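Local coordinates for GDSL-like Lipase/Acylhydrolase family protein (Neisseria meningitidis, PDB 4K7J) that probably removes O-linked acetyl groups from peptidoglycan, acting as an SGNH-family serine esterase, at residues A[26-31]-A[322-327]; A[59-64]-A[247-252]; A[243-248]-A[282-287]. One frame throughout, in Å; residues are numbered along the deposited sequence.

Contact 1. Residues A[26-31]-A[322-327]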
loop_
_atom_site.group_PDB
_atom_site.type_symbol
_atom_site.label_atom_id
_atom_site.label_comp_id
_atom_site.label_asym_id
_atom_site.label_seq_id
_atom_site.Cartn_x
_atom_site.Cartn_y
_atom_site.Cartn_z
ATOM N N GLY A 26 -18.385 11.910 8.615
ATOM C CA GLY A 26 -19.214 10.962 7.891
ATOM C C GLY A 26 -18.548 9.603 7.799
ATOM O O GLY A 26 -18.423 8.895 8.800
ATOM N N LEU A 27 -18.110 9.239 6.596
ATOM C CA LEU A 27 -17.419 7.973 6.390
ATOM C C LEU A 27 -16.069 8.011 7.081
ATOM O O LEU A 27 -15.582 6.995 7.577
ATOM C CB LEU A 27 -17.209 7.718 4.905
ATOM C CG LEU A 27 -18.470 7.607 4.052
ATOM C CD1 LEU A 27 -18.086 7.342 2.596
ATOM C CD2 LEU A 27 -19.372 6.512 4.586
ATOM N N LEU A 28 -15.465 9.193 7.097
ATOM C CA LEU A 28 -14.161 9.379 7.712
ATOM C C LEU A 28 -14.300 9.937 9.136
ATOM O O LEU A 28 -14.879 11.001 9.341
ATOM C CB LEU A 28 -13.302 10.301 6.836
ATOM C CG LEU A 28 -11.854 10.559 7.258
ATOM C CD1 LEU A 28 -11.089 9.250 7.359
ATOM C CD2 LEU A 28 -11.169 11.509 6.271
ATOM N N THR A 29 -13.774 9.216 10.117
ATOM C CA THR A 29 -13.780 9.700 11.492
ATOM C C THR A 29 -12.352 9.950 11.930
ATOM O O THR A 29 -11.506 9.057 11.847
ATOM C CB THR A 29 -14.428 8.695 12.477
ATOM O OG1 THR A 29 -15.766 8.398 12.063
ATOM C CG2 THR A 29 -14.448 9.273 13.889
ATOM N N ASP A 30 -12.071 11.168 12.386
ATOM C CA ASP A 30 -10.732 11.475 12.882
ATOM C C ASP A 30 -10.658 11.404 14.402
ATOM O O ASP A 30 -11.221 12.249 15.085
ATOM C CB ASP A 30 -10.280 12.850 12.397
ATOM C CG ASP A 30 -8.866 13.184 12.829
ATOM O OD1 ASP A 30 -8.135 12.269 13.269
ATOM O OD2 ASP A 30 -8.488 14.371 12.726
ATOM N N TYR A 31 -9.945 10.403 14.919
ATOM C CA TYR A 31 -9.765 10.231 16.361
ATOM C C TYR A 31 -8.500 10.903 16.863
ATOM O O TYR A 31 -8.124 10.752 18.025
ATOM C CB TYR A 31 -9.732 8.751 16.729
ATOM C CG TYR A 31 -11.054 8.083 16.489
ATOM C CD1 TYR A 31 -12.148 8.376 17.289
ATOM C CD2 TYR A 31 -11.222 7.190 15.437
ATOM C CE1 TYR A 31 -13.378 7.776 17.064
ATOM C CE2 TYR A 31 -12.448 6.589 15.201
ATOM C CZ TYR A 31 -13.520 6.880 16.028
ATOM O OH TYR A 31 -14.743 6.296 15.799
ATOM N N MET A 322 -7.029 8.046 11.940
ATOM C CA MET A 322 -8.271 8.236 11.210
ATOM C C MET A 322 -8.863 6.864 10.908
ATOM O O MET A 322 -8.136 5.871 10.903
ATOM C CB MET A 322 -8.022 9.003 9.922
ATOM C CG MET A 322 -7.657 10.469 10.162
ATOM S SD MET A 322 -7.143 11.286 8.646
ATOM C CE MET A 322 -5.551 10.503 8.373
ATOM N N PHE A 323 -10.177 6.818 10.687
ATOM C CA PHE A 323 -10.895 5.583 10.392
ATOM C C PHE A 323 -11.903 5.842 9.273
ATOM O O PHE A 323 -12.706 6.765 9.360
ATOM C CB PHE A 323 -11.609 5.066 11.647
ATOM C CG PHE A 323 -12.378 3.788 11.435
ATOM C CD1 PHE A 323 -11.733 2.557 11.468
ATOM C CD2 PHE A 323 -13.747 3.815 11.215
ATOM C CE1 PHE A 323 -12.431 1.388 11.278
ATOM C CE2 PHE A 323 -14.453 2.645 11.026
ATOM C CZ PHE A 323 -13.797 1.432 11.056
ATOM N N TRP A 324 -11.844 5.042 8.210
ATOM C CA TRP A 324 -12.795 5.158 7.121
ATOM C C TRP A 324 -13.592 3.868 7.018
ATOM O O TRP A 324 -13.027 2.798 6.809
ATOM C CB TRP A 324 -12.069 5.428 5.814
ATOM C CG TRP A 324 -12.953 5.823 4.682
ATOM C CD1 TRP A 324 -13.546 7.035 4.489
ATOM C CD2 TRP A 324 -13.307 5.019 3.548
ATOM N NE1 TRP A 324 -14.264 7.030 3.321
ATOM C CE2 TRP A 324 -14.131 5.805 2.721
ATOM C CE3 TRP A 324 -13.003 3.712 3.153
ATOM C CZ2 TRP A 324 -14.660 5.326 1.520
ATOM C CZ3 TRP A 324 -13.532 3.236 1.966
ATOM C CH2 TRP A 324 -14.350 4.044 1.162
ATOM N N SER A 325 -14.907 3.968 7.173
ATOM C CA SER A 325 -15.750 2.777 7.151
ATOM C C SER A 325 -16.175 2.408 5.744
ATOM O O SER A 325 -17.136 2.970 5.200
ATOM C CB SER A 325 -17.002 2.955 8.015
ATOM O OG SER A 325 -17.859 1.836 7.839
ATOM N N TRP A 326 -15.458 1.454 5.164
ATOM C CA TRP A 326 -15.778 0.936 3.844
ATOM C C TRP A 326 -17.169 0.317 3.877
ATOM O O TRP A 326 -17.927 0.445 2.923
ATOM C CB TRP A 326 -14.721 -0.095 3.436
ATOM C CG TRP A 326 -14.680 -0.454 1.991
ATOM C CD1 TRP A 326 -15.669 -0.274 1.057
ATOM C CD2 TRP A 326 -13.573 -1.048 1.297
ATOM N NE1 TRP A 326 -15.243 -0.735 -0.171
ATOM C CE2 TRP A 326 -13.963 -1.216 -0.049
ATOM C CE3 TRP A 326 -12.290 -1.454 1.686
ATOM C CZ2 TRP A 326 -13.114 -1.778 -1.010
ATOM C CZ3 TRP A 326 -11.452 -2.024 0.733
ATOM C CH2 TRP A 326 -11.865 -2.172 -0.599
ATOM N N GLN A 327 -17.531 -0.343 4.972
ATOM C CA GLN A 327 -18.898 -0.868 5.028
ATOM C C GLN A 327 -19.927 0.258 4.941
ATOM O O GLN A 327 -20.912 0.135 4.218
ATOM C CB GLN A 327 -19.161 -1.775 6.240
ATOM C CG GLN A 327 -20.625 -2.247 6.288
ATOM C CD GLN A 327 -20.881 -3.367 7.271
ATOM O OE1 GLN A 327 -20.427 -4.500 7.081
ATOM N NE2 GLN A 327 -21.636 -3.063 8.322
#
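Leu27 and Trp324 make the closest packing of this contact. Their side chains lie side by side and point the same way. Leu27 CB comes within 3.4 Å of Trp324 NE1, and Leu27 CD1 reaches the six-membered part of the indole. Trp324 CG is anti to its backbone N (chi1 -169°), which starts the indole off beside Leu27. Its atom CD1 also packs on Leu28 CB at 4.0 Å. The indole N-H is not lost in this apolar patch, because Ser367 OG takes it as a hydrogen-bond partner.

The backbones form a short antiparallel pair. Thr29 and Phe323 are the hydrogen-bonded pair, with Thr29 N to Phe323 O at 2.8 Å and nearly straight (174°). Phe323 N returns a bond to Thr29 O. Ser325 N donates to Leu27 O at 3.1 Å. Ser325 OG then caps the following helix through Asn328 N.

Residues 27-31 are the partly open side, whereas residues 322-325 are buried. Contacts of Asp30 and Tyr31 are sparse. Asp30 OD1 touches Met322 CG at 3.6 Å. It also accepts from Gly32 N, while OD2 accepts from Ala34 N. Tyr31 sets CE2 beside Phe323 CB at 4.0 Å, and its hydroxyl bonds to Arg313.

Strand 28-30 is an edge strand of the mixed central sheet and runs antiparallel to strand 322-325. Leu28, Met322 and Trp324 touch helix 354-373. Thr29, Tyr31 and Phe323 touch helix 305-318. On its other side, strand 322-325 pairs with strand 281-286.

Contact 2. Residues A[59-64]-A[247-252]. With ACT (acetate ion), chain C.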
loop_
_atom_site.group_PDB
_atom_site.type_symbol
_atom_site.label_atom_id
_atom_site.label_comp_id
_atom_site.label_asym_id
_atom_site.label_seq_id
_atom_site.Cartn_x
_atom_site.Cartn_y
_atom_site.Cartn_z
ATOM N N ILE A 59 -0.984 -0.246 2.681
ATOM C CA ILE A 59 -0.525 -1.598 2.941
ATOM C C ILE A 59 -1.742 -2.416 3.311
ATOM O O ILE A 59 -2.490 -2.032 4.209
ATOM C CB ILE A 59 0.495 -1.626 4.097
ATOM C CG1 ILE A 59 1.526 -0.505 3.917
ATOM C CG2 ILE A 59 1.171 -3.024 4.211
ATOM C CD1 ILE A 59 2.425 -0.279 5.133
ATOM N N GLY A 60 -1.969 -3.521 2.607
ATOM C CA GLY A 60 -3.178 -4.295 2.834
ATOM C C GLY A 60 -3.253 -5.663 2.173
ATOM O O GLY A 60 -2.241 -6.329 1.983
ATOM N N ASP A 61 -4.466 -6.077 1.823
ATOM C CA ASP A 61 -4.709 -7.419 1.302
ATOM C C ASP A 61 -5.014 -7.380 -0.203
ATOM O O ASP A 61 -4.516 -6.517 -0.910
ATOM C CB ASP A 61 -5.854 -8.078 2.076
ATOM C CG ASP A 61 -7.107 -7.208 2.123
ATOM O OD1 ASP A 61 -7.245 -6.293 1.271
ATOM O OD2 ASP A 61 -7.963 -7.430 3.019
ATOM N N SER A 62 -5.862 -8.279 -0.694
ATOM C CA SER A 62 -6.058 -8.377 -2.134
ATOM C C SER A 62 -6.772 -7.155 -2.691
ATOM O O SER A 62 -6.587 -6.806 -3.855
ATOM C CB SER A 62 -6.808 -9.654 -2.525
ATOM O OG SER A 62 -8.195 -9.447 -2.404
ATOM N N HIS A 63 -7.560 -6.484 -1.859
ATOM C CA HIS A 63 -8.242 -5.273 -2.316
ATOM C C HIS A 63 -7.180 -4.259 -2.741
ATOM O O HIS A 63 -7.347 -3.541 -3.731
ATOM C CB HIS A 63 -9.133 -4.661 -1.215
ATOM C CG HIS A 63 -10.139 -5.606 -0.630
ATOM N ND1 HIS A 63 -11.072 -6.281 -1.394
ATOM C CD2 HIS A 63 -10.376 -5.966 0.656
ATOM C CE1 HIS A 63 -11.831 -7.021 -0.602
ATOM N NE2 HIS A 63 -11.431 -6.845 0.647
ATOM N N THR A 64 -6.086 -4.219 -1.983
ATOM C CA THR A 64 -4.970 -3.325 -2.269
ATOM C C THR A 64 -4.098 -3.891 -3.395
ATOM O O THR A 64 -3.657 -3.158 -4.296
ATOM C CB THR A 64 -4.113 -3.095 -1.001
ATOM O OG1 THR A 64 -4.905 -2.433 -0.007
ATOM C CG2 THR A 64 -2.858 -2.229 -1.308
ATOM N N TYR A 247 -6.918 -3.850 5.982
ATOM C CA TYR A 247 -7.049 -5.276 6.214
ATOM C C TYR A 247 -8.426 -5.526 6.811
ATOM O O TYR A 247 -9.237 -4.618 6.889
ATOM C CB TYR A 247 -5.970 -5.776 7.177
ATOM C CG TYR A 247 -4.529 -5.687 6.671
ATOM C CD1 TYR A 247 -3.961 -6.723 5.939
ATOM C CD2 TYR A 247 -3.733 -4.592 6.978
ATOM C CE1 TYR A 247 -2.649 -6.660 5.504
ATOM C CE2 TYR A 247 -2.413 -4.514 6.553
ATOM C CZ TYR A 247 -1.874 -5.553 5.817
ATOM O OH TYR A 247 -0.565 -5.482 5.392
ATOM N N GLY A 248 -8.698 -6.752 7.233
ATOM C CA GLY A 248 -9.945 -7.015 7.933
ATOM C C GLY A 248 -10.754 -8.115 7.296
ATOM O O GLY A 248 -11.354 -8.929 7.990
ATOM N N THR A 249 -10.757 -8.147 5.969
ATOM C CA THR A 249 -11.529 -9.149 5.238
ATOM C C THR A 249 -11.080 -10.571 5.548
ATOM O O THR A 249 -11.897 -11.443 5.816
ATOM C CB THR A 249 -11.463 -8.890 3.729
ATOM O OG1 THR A 249 -12.063 -7.619 3.445
ATOM C CG2 THR A 249 -12.196 -9.970 2.957
ATOM N N ASN A 250 -9.775 -10.811 5.530
ATOM C CA ASN A 250 -9.280 -12.150 5.823
ATOM C C ASN A 250 -9.346 -12.511 7.306
ATOM O O ASN A 250 -9.686 -13.648 7.650
ATOM C CB ASN A 250 -7.864 -12.324 5.260
ATOM C CG ASN A 250 -7.830 -12.152 3.744
ATOM O OD1 ASN A 250 -8.418 -12.939 3.020
ATOM N ND2 ASN A 250 -7.159 -11.107 3.268
ATOM N N GLU A 251 -9.022 -11.556 8.179
ATOM C CA GLU A 251 -9.188 -11.775 9.615
ATOM C C GLU A 251 -10.626 -12.247 9.858
ATOM O O GLU A 251 -10.863 -13.180 10.619
ATOM C CB GLU A 251 -8.924 -10.484 10.412
ATOM C CG GLU A 251 -7.460 -10.042 10.497
ATOM C CD GLU A 251 -7.014 -9.177 9.321
ATOM O OE1 GLU A 251 -7.669 -9.248 8.267
ATOM O OE2 GLU A 251 -6.013 -8.423 9.457
ATOM N N ALA A 252 -11.575 -11.612 9.174
ATOM C CA ALA A 252 -12.998 -11.918 9.357
ATOM C C ALA A 252 -13.364 -13.353 9.014
ATOM O O ALA A 252 -14.351 -13.878 9.527
ATOM C CB ALA A 252 -13.852 -10.971 8.545
HETATM C C ACT C . -8.420 -11.066 0.017
HETATM O O ACT C . -8.589 -12.082 -0.719
HETATM O OXT ACT C . -7.245 -10.796 0.379
HETATM C CH3 ACT C . -9.562 -10.190 0.430
HETATM O O HOH W 1 0.165 -7.103 3.521
HETATM O O HOH W 2 -7.463 -8.794 5.367
HETATM O O HOH W 3 -9.966 -5.805 4.079
#
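His63 and Thr249 meet through groups that each start anti to a carbonyl carbon. Chi1 of -55° places His63 CG, and chi1 of -63° places Thr249 OG1, on the side where the two groups face each other. His63 NE2 and Thr249 OG1 are hydrogen-bonded at 3.0 Å, with the hydroxyl at the edge of the imidazole and in its plane. The other ring nitrogen, ND1, bonds to Tyr357 OH.

Asp61 CG sits between its backbone N and carbonyl carbon (chi1 53°). Asp61 OD1 caps the next helix: His63 N meets it at 3.2 Å from above the carboxylate plane. The second oxygen, OD2, faces the other segment but works through water. One water donates to it and accepts from Thr249 N. Another accepts from Asn250 N and can donate to OD2, though other acceptors compete for its protons. OD2 is thus linked to the start of the weak helix 249-252.

The Tyr247 ring lies against Gly60. Gly60 CA lies over one face, 3.7 Å from the ring centroid, a CH-pi contact. A water joins Tyr247 OH, 2.6 Å away, to Gly60 O, and the same hydroxyl bonds to Trp224.

Residues 60-62 carry the Gly-Asp-Ser of the family, and Gly248 and Asn250 belong to its Gly-X-Asn block. An acetate ion, probably from the crystallisation liquor, also bonds to His351 and Gly218. Its OXT accepts from Asn250 ND2 at 2.9 Å, nearly straight, and from Ser62 N at 3.1 Å. Ser62 OG is 2.9 Å from the acetate carbon C. These donors are consistent with the oxyanion hole of SGNH esterases, and the serine oxygen lies where a nucleophile would be expected to attack an acetyl group.

Contact 3. Residues A[243-248]-A[282-287]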
loop_
_atom_site.group_PDB
_atom_site.type_symbol
_atom_site.label_atom_id
_atom_site.label_comp_id
_atom_site.label_asym_id
_atom_site.label_seq_id
_atom_site.Cartn_x
_atom_site.Cartn_y
_atom_site.Cartn_z
ATOM N N VAL A 243 0.062 6.712 6.153
ATOM C CA VAL A 243 0.055 5.259 6.034
ATOM C C VAL A 243 -1.382 4.770 6.111
ATOM O O VAL A 243 -2.077 5.013 7.102
ATOM C CB VAL A 243 0.858 4.598 7.166
ATOM C CG1 VAL A 243 0.743 3.056 7.095
ATOM C CG2 VAL A 243 2.308 5.040 7.118
ATOM N N ILE A 244 -1.834 4.094 5.062
ATOM C CA ILE A 244 -3.170 3.520 5.057
ATOM C C ILE A 244 -3.066 2.026 5.283
ATOM O O ILE A 244 -2.390 1.308 4.523
ATOM C CB ILE A 244 -3.905 3.773 3.722
ATOM C CG1 ILE A 244 -3.943 5.269 3.414
ATOM C CG2 ILE A 244 -5.312 3.171 3.761
ATOM C CD1 ILE A 244 -4.719 5.643 2.139
ATOM N N LEU A 245 -3.724 1.556 6.333
ATOM C CA LEU A 245 -3.793 0.124 6.611
ATOM C C LEU A 245 -5.160 -0.385 6.179
ATOM O O LEU A 245 -6.198 0.068 6.680
ATOM C CB LEU A 245 -3.586 -0.141 8.104
ATOM C CG LEU A 245 -2.267 0.336 8.701
ATOM C CD1 LEU A 245 -2.315 0.238 10.222
ATOM C CD2 LEU A 245 -1.076 -0.451 8.145
ATOM N N SER A 246 -5.172 -1.310 5.230
ATOM C CA SER A 246 -6.437 -1.829 4.716
ATOM C C SER A 246 -6.483 -3.354 4.824
ATOM O O SER A 246 -6.117 -4.062 3.894
ATOM C CB SER A 246 -6.660 -1.359 3.264
ATOM O OG SER A 246 -7.869 -1.880 2.723
ATOM N N TYR A 247 -6.918 -3.850 5.982
ATOM C CA TYR A 247 -7.049 -5.276 6.214
ATOM C C TYR A 247 -8.426 -5.526 6.811
ATOM O O TYR A 247 -9.237 -4.618 6.889
ATOM C CB TYR A 247 -5.970 -5.776 7.177
ATOM C CG TYR A 247 -4.529 -5.687 6.671
ATOM C CD1 TYR A 247 -3.961 -6.723 5.939
ATOM C CD2 TYR A 247 -3.733 -4.592 6.978
ATOM C CE1 TYR A 247 -2.649 -6.660 5.504
ATOM C CE2 TYR A 247 -2.413 -4.514 6.553
ATOM C CZ TYR A 247 -1.874 -5.553 5.817
ATOM O OH TYR A 247 -0.565 -5.482 5.392
ATOM N N GLY A 248 -8.698 -6.752 7.233
ATOM C CA GLY A 248 -9.945 -7.015 7.933
ATOM C C GLY A 248 -10.754 -8.115 7.296
ATOM O O GLY A 248 -11.354 -8.929 7.990
ATOM N N ILE A 282 -1.944 8.306 10.017
ATOM C CA ILE A 282 -2.355 6.914 9.869
ATOM C C ILE A 282 -3.866 6.826 9.629
ATOM O O ILE A 282 -4.656 7.463 10.333
ATOM C CB ILE A 282 -1.998 6.098 11.110
ATOM C CG1 ILE A 282 -0.494 6.174 11.390
ATOM C CG2 ILE A 282 -2.419 4.664 10.930
ATOM C CD1 ILE A 282 -0.097 5.484 12.655
ATOM N N LEU A 283 -4.265 6.046 8.628
ATOM C CA LEU A 283 -5.677 5.832 8.335
ATOM C C LEU A 283 -5.979 4.343 8.336
ATOM O O LEU A 283 -5.342 3.575 7.610
ATOM C CB LEU A 283 -6.041 6.403 6.968
ATOM C CG LEU A 283 -7.432 5.953 6.481
ATOM C CD1 LEU A 283 -8.528 6.685 7.231
ATOM C CD2 LEU A 283 -7.613 6.112 4.983
ATOM N N ILE A 284 -6.934 3.932 9.159
ATOM C CA ILE A 284 -7.380 2.542 9.172
ATOM C C ILE A 284 -8.666 2.393 8.358
ATOM O O ILE A 284 -9.682 3.049 8.637
ATOM C CB ILE A 284 -7.574 2.027 10.608
ATOM C CG1 ILE A 284 -6.201 1.852 11.269
ATOM C CG2 ILE A 284 -8.360 0.720 10.612
ATOM C CD1 ILE A 284 -6.242 1.482 12.729
ATOM N N ILE A 285 -8.606 1.550 7.335
ATOM C CA ILE A 285 -9.766 1.262 6.507
ATOM C C ILE A 285 -10.531 0.069 7.080
ATOM O O ILE A 285 -10.070 -1.068 7.006
ATOM C CB ILE A 285 -9.361 0.987 5.056
ATOM C CG1 ILE A 285 -8.820 2.272 4.424
ATOM C CG2 ILE A 285 -10.567 0.488 4.257
ATOM C CD1 ILE A 285 -8.687 2.205 2.921
ATOM N N GLY A 286 -11.684 0.340 7.688
ATOM C CA GLY A 286 -12.510 -0.725 8.230
ATOM C C GLY A 286 -12.929 -1.666 7.118
ATOM O O GLY A 286 -13.183 -1.223 6.000
ATOM N N ALA A 287 -12.981 -2.962 7.411
ATOM C CA ALA A 287 -13.311 -3.952 6.397
ATOM C C ALA A 287 -14.669 -3.668 5.725
ATOM O O ALA A 287 -15.618 -3.232 6.390
ATOM C CB ALA A 287 -13.294 -5.338 7.000
HETATM O O HOH W 4 -7.518 -2.060 7.988
#
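The flat groups that join Leu245 to Leu283 and Ile285 are peptide units. Leu245 N donates to Leu283 O, Ile285 N to Leu245 O, and Leu283 N to Val243 O, each at 2.9 Å. Two of these carbonyl oxygens also meet a CA-H. Ile282 CA lies 3.4 Å from Val243 O, and Ile244 CA approaches Leu283 O in the same way.

The two strands are neighbouring parallel strands of the central sheet. They are the two ends of a beta-alpha-beta crossover, with helix 259-276 as its main connection. This is the repeating unit of the alpha/beta fold of SGNH hydrolases.

Each face of the sheet is apolar and buried. On one, Ile244 and Leu283 lie side by side and point the same way, with Ile244 CG2 3.9 Å from Leu283 CD2. The same CG2 is anti to its backbone N and fits closer still to Ile285 CD1, at 3.6 Å. On the other face are Val243, Leu245, Ile282 and Ile284. Here the branches are further apart, Leu245 CD1 being 4.3 Å from Ile284 CG1. Helix 259-276 packs on this face, where Leu245 and Ile282 both touch Ile273.

Strand 242-246 pairs with strand 53-60 on its far side, and strand 281-286 with strand 322-325.

Past Ile285 the direct bonds give way to a water. It accepts from Tyr247 N at 2.8 Å and can donate to Leu245 O and Ile285 O, although further acceptors compete for its protons. The side chain of Gln312 also joins the segments, bonding to Tyr247 O and Ala287 N. Beyond the water, Gly248 has no CB, and Ala287 CB rests 3.8 Å from Gly248 C.

All three contacts reach one mixed sheet. Contact 3 joins two inner strands and is fully buried. Contact 1 adds an edge strand and is partly open on the side of residues 26-31. They meet where strands 322-325 and 281-286 pair through backbone bonds of Met322 and Trp324. Contact 2 is also buried, but it lies at the C-terminal ends of the parallel strands. It shares Tyr247 and Gly248 with contact 3 and touches contact 1 where Trp326 packs on His63. Contacts 1 and 3 depend on backbone bonds and apolar packing, and contact 3 holds one water where its direct bonds stop. Contact 2 instead has a side-chain bond and a bound acetate, as befits the probable active site.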